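Local coordinates for CRISPR-associated protein, Cse1 family (Acidimicrobium ferrooxidans, PDB 4H3T) that probably serves as the large Cse1 subunit of a type I-E CRISPR Cascade complex, which takes part in recognising invading DNA, at residues 30-35 with 58-63. The protein carries 1 engineered substitution. Sequence-based numbering, arbitrary orientation.
Sequences VSLRDI and RLVLAL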
ATOM      1  N   VAL A  30      -9.060  20.512  -1.520  1.00 43.31           N
ATOM      2  CA  VAL A  30      -8.275  21.662  -1.066  1.00 42.33           C
ATOM      3  C   VAL A  30      -7.042  21.831  -1.972  1.00 43.97           C
ATOM      4  O   VAL A  30      -6.641  20.911  -2.690  1.00 42.10           O
ATOM      5  CB  VAL A  30      -7.878  21.536   0.431  1.00 46.18           C
ATOM      6  CG1 VAL A  30      -9.112  21.581   1.329  1.00 46.75           C
ATOM      7  CG2 VAL A  30      -7.035  20.265   0.724  1.00 45.63           C
ATOM      8  N   SER A  31      -6.437  22.980  -1.897  1.00 40.10           N
ATOM      9  CA  SER A  31      -5.185  23.300  -2.604  1.00 40.37           C
ATOM     10  C   SER A  31      -4.008  22.785  -1.782  1.00 47.03           C
ATOM     11  O   SER A  31      -4.197  22.391  -0.621  1.00 44.52           O
ATOM     12  CB  SER A  31      -5.070  24.794  -2.735  1.00 47.17           C
ATOM     13  OG  SER A  31      -5.035  25.319  -1.420  1.00 47.77           O
ATOM     14  N   LEU A  32      -2.811  22.828  -2.344  1.00 42.32           N
ATOM     15  CA  LEU A  32      -1.634  22.409  -1.599  1.00 43.22           C
ATOM     16  C   LEU A  32      -1.338  23.377  -0.443  1.00 46.35           C
ATOM     17  O   LEU A  32      -0.952  22.932   0.609  1.00 46.70           O
ATOM     18  CB  LEU A  32      -0.393  22.273  -2.464  1.00 43.21           C
ATOM     19  CG  LEU A  32      -0.364  21.136  -3.414  1.00 44.94           C
ATOM     20  CD1 LEU A  32       0.681  21.399  -4.460  1.00 46.91           C
ATOM     21  CD2 LEU A  32      -0.074  19.837  -2.708  1.00 42.29           C
ATOM     22  N   ARG A  33      -1.634  24.658  -0.596  1.00 45.87           N
ATOM     23  CA  ARG A  33      -1.458  25.617   0.462  1.00 45.31           C
ATOM     24  C   ARG A  33      -2.395  25.262   1.628  1.00 50.73           C
ATOM     25  O   ARG A  33      -1.924  25.139   2.758  1.00 48.04           O
ATOM     26  CB  ARG A  33      -1.680  27.059  -0.045  1.00 46.62           C
ATOM     27  CG  ARG A  33      -1.269  28.069   1.010  1.00 55.02           C
ATOM     28  CD  ARG A  33      -2.407  28.968   1.393  1.00 66.43           C
ATOM     29  NE  ARG A  33      -1.988  29.984   2.366  1.00 63.74           N
ATOM     30  CZ  ARG A  33      -2.770  30.460   3.326  1.00 71.68           C
ATOM     31  NH1 ARG A  33      -4.012  30.007   3.467  1.00 55.39           N
ATOM     32  NH2 ARG A  33      -2.309  31.378   4.176  1.00 60.95           N
ATOM     33  N   ASP A  34      -3.685  25.063   1.353  1.00 49.39           N
ATOM     34  CA  ASP A  34      -4.661  24.711   2.394  1.00 50.68           C
ATOM     35  C   ASP A  34      -4.447  23.334   2.999  1.00 54.32           C
ATOM     36  O   ASP A  34      -4.703  23.159   4.172  1.00 54.11           O
ATOM     37  CB  ASP A  34      -6.109  24.829   1.866  1.00 52.12           C
ATOM     38  CG  ASP A  34      -6.592  26.268   1.920  1.00 64.73           C
ATOM     39  OD1 ASP A  34      -5.885  27.107   2.527  1.00 66.80           O
ATOM     40  OD2 ASP A  34      -7.660  26.564   1.331  1.00 66.05           O
ATOM     41  N   ILE A  35      -3.932  22.387   2.267  1.00 48.78           N
ATOM     42  CA  ILE A  35      -3.711  21.072   2.877  1.00 47.93           C
ATOM     43  C   ILE A  35      -2.638  21.180   4.036  1.00 51.36           C
ATOM     44  O   ILE A  35      -2.745  20.465   5.026  1.00 50.79           O
ATOM     45  CB  ILE A  35      -3.415  19.972   1.811  1.00 48.48           C
ATOM     46  CG1 ILE A  35      -4.012  18.619   2.274  1.00 50.59           C
ATOM     47  CG2 ILE A  35      -1.970  19.887   1.473  1.00 45.37           C
ATOM     48  CD1 ILE A  35      -3.806  17.469   1.423  1.00 48.11           C
ATOM     49  N   ARG A  58       2.950  10.816  -0.581  1.00 35.81           N
ATOM     50  CA  ARG A  58       4.372  11.021  -0.842  1.00 37.09           C
ATOM     51  C   ARG A  58       4.658  12.370  -1.475  1.00 39.27           C
ATOM     52  O   ARG A  58       5.614  13.011  -1.094  1.00 37.96           O
ATOM     53  CB  ARG A  58       4.947   9.887  -1.657  1.00 37.23           C
ATOM     54  CG  ARG A  58       5.011   8.656  -0.801  1.00 35.52           C
ATOM     55  CD  ARG A  58       5.153   7.388  -1.530  1.00 39.57           C
ATOM     56  NE  ARG A  58       6.418   7.240  -2.243  1.00 40.03           N
ATOM     57  CZ  ARG A  58       7.450   6.491  -1.884  1.00 48.50           C
ATOM     58  NH1 ARG A  58       7.486   5.926  -0.681  1.00 38.73           N
ATOM     59  NH2 ARG A  58       8.476   6.332  -2.705  1.00 41.22           N
ATOM     60  N   LEU A  59       3.786  12.861  -2.337  1.00 39.27           N
ATOM     61  CA  LEU A  59       3.951  14.208  -2.891  1.00 39.10           C
ATOM     62  C   LEU A  59       3.945  15.258  -1.786  1.00 39.50           C
ATOM     63  O   LEU A  59       4.752  16.195  -1.755  1.00 39.44           O
ATOM     64  CB  LEU A  59       2.808  14.511  -3.887  1.00 40.51           C
ATOM     65  CG  LEU A  59       2.674  16.022  -4.306  1.00 46.92           C
ATOM     66  CD1 LEU A  59       3.815  16.382  -5.123  1.00 50.94           C
ATOM     67  CD2 LEU A  59       1.409  16.251  -5.159  1.00 53.66           C
ATOM     68  N   VAL A  60       2.950  15.158  -0.930  1.00 38.10           N
ATOM     69  CA  VAL A  60       2.758  16.089   0.184  1.00 37.06           C
ATOM     70  C   VAL A  60       3.917  15.970   1.209  1.00 40.77           C
ATOM     71  O   VAL A  60       4.380  16.998   1.712  1.00 40.26           O
ATOM     72  CB  VAL A  60       1.344  15.957   0.837  1.00 40.40           C
ATOM     73  CG1 VAL A  60       1.206  16.833   2.064  1.00 43.87           C
ATOM     74  CG2 VAL A  60       0.293  16.397  -0.171  1.00 41.53           C
ATOM     75  N   LEU A  61       4.460  14.805   1.418  1.00 39.36           N
ATOM     76  CA  LEU A  61       5.628  14.665   2.326  1.00 39.10           C
ATOM     77  C   LEU A  61       6.889  15.323   1.744  1.00 42.75           C
ATOM     78  O   LEU A  61       7.643  15.924   2.473  1.00 40.77           O
ATOM     79  CB  LEU A  61       5.909  13.199   2.570  1.00 38.84           C
ATOM     80  CG  LEU A  61       4.928  12.465   3.507  1.00 42.54           C
ATOM     81  CD1 LEU A  61       5.119  10.930   3.393  1.00 40.16           C
ATOM     82  CD2 LEU A  61       5.067  12.949   4.960  1.00 45.92           C
ATOM     83  N   ALA A  62       7.142  15.171   0.417  1.00 40.27           N
ATOM     84  CA  ALA A  62       8.272  15.846  -0.200  1.00 40.13           C
ATOM     85  C   ALA A  62       8.136  17.347  -0.001  1.00 46.53           C
ATOM     86  O   ALA A  62       9.121  18.042   0.262  1.00 44.53           O
ATOM     87  CB  ALA A  62       8.339  15.514  -1.679  1.00 40.20           C
ATOM     88  N   LEU A  63       6.918  17.858  -0.172  1.00 43.39           N
ATOM     89  CA  LEU A  63       6.648  19.309   0.020  1.00 44.99           C
ATOM     90  C   LEU A  63       6.877  19.721   1.504  1.00 47.87           C
ATOM     91  O   LEU A  63       7.493  20.758   1.767  1.00 48.19           O
ATOM     92  CB  LEU A  63       5.201  19.445  -0.372  1.00 45.60           C
ATOM     93  CG  LEU A  63       4.550  20.692  -0.895  1.00 57.29           C
ATOM     94  CD1 LEU A  63       5.557  21.754  -1.481  1.00 58.09           C
ATOM     95  CD2 LEU A  63       3.523  20.248  -1.920  1.00 55.38           C
TER
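Leu-32 and Leu-63 meet through their methyl ends where a short N-capped helix, 32-37, packs on the longer helix 52-68 in the interior of the Cse1-family fold. The two side chains approach at a slant: CD2 of Leu-63 lies 3.7 Å from Leu-32 CD2 and 4.0 Å from Leu-32 CD1, so one methyl faces both branches of the opposing leucine. Leu-63 reaches this place with CG swung away from its own backbone N (chi1 -154°), whereas CG of Leu-32 stands beside the N and opposite the carbonyl carbon.

One turn earlier on the longer helix, Val-60 touches both residues of the short helix that point across. Its CG2 branch comes within 4.3 Å of Leu-32 CD2, while CG1 faces Ile-35 CG2 at 4.4 Å, both looser than the leucine pair. CG2 of Val-60 sits between Leu-32 and Ile-35, and CG1 is turned to Ile-35 as well; the contact is wholly apolar and buried. Phe-95 of helix 88-98 touches both leucines, and Leu-18 of strand 18-22 packs on Leu-32 and Ile-35.

Away from this interface, Arg-33 forms a long salt bridge with Asp-34 and further ones with Glu-88 and Asp-92. The first turn of the short helix is closed by Ser-31 at the N-cap, whose OG accepts a nearly straight hydrogen bond of 3.1 Å from Asp-34 N (169°).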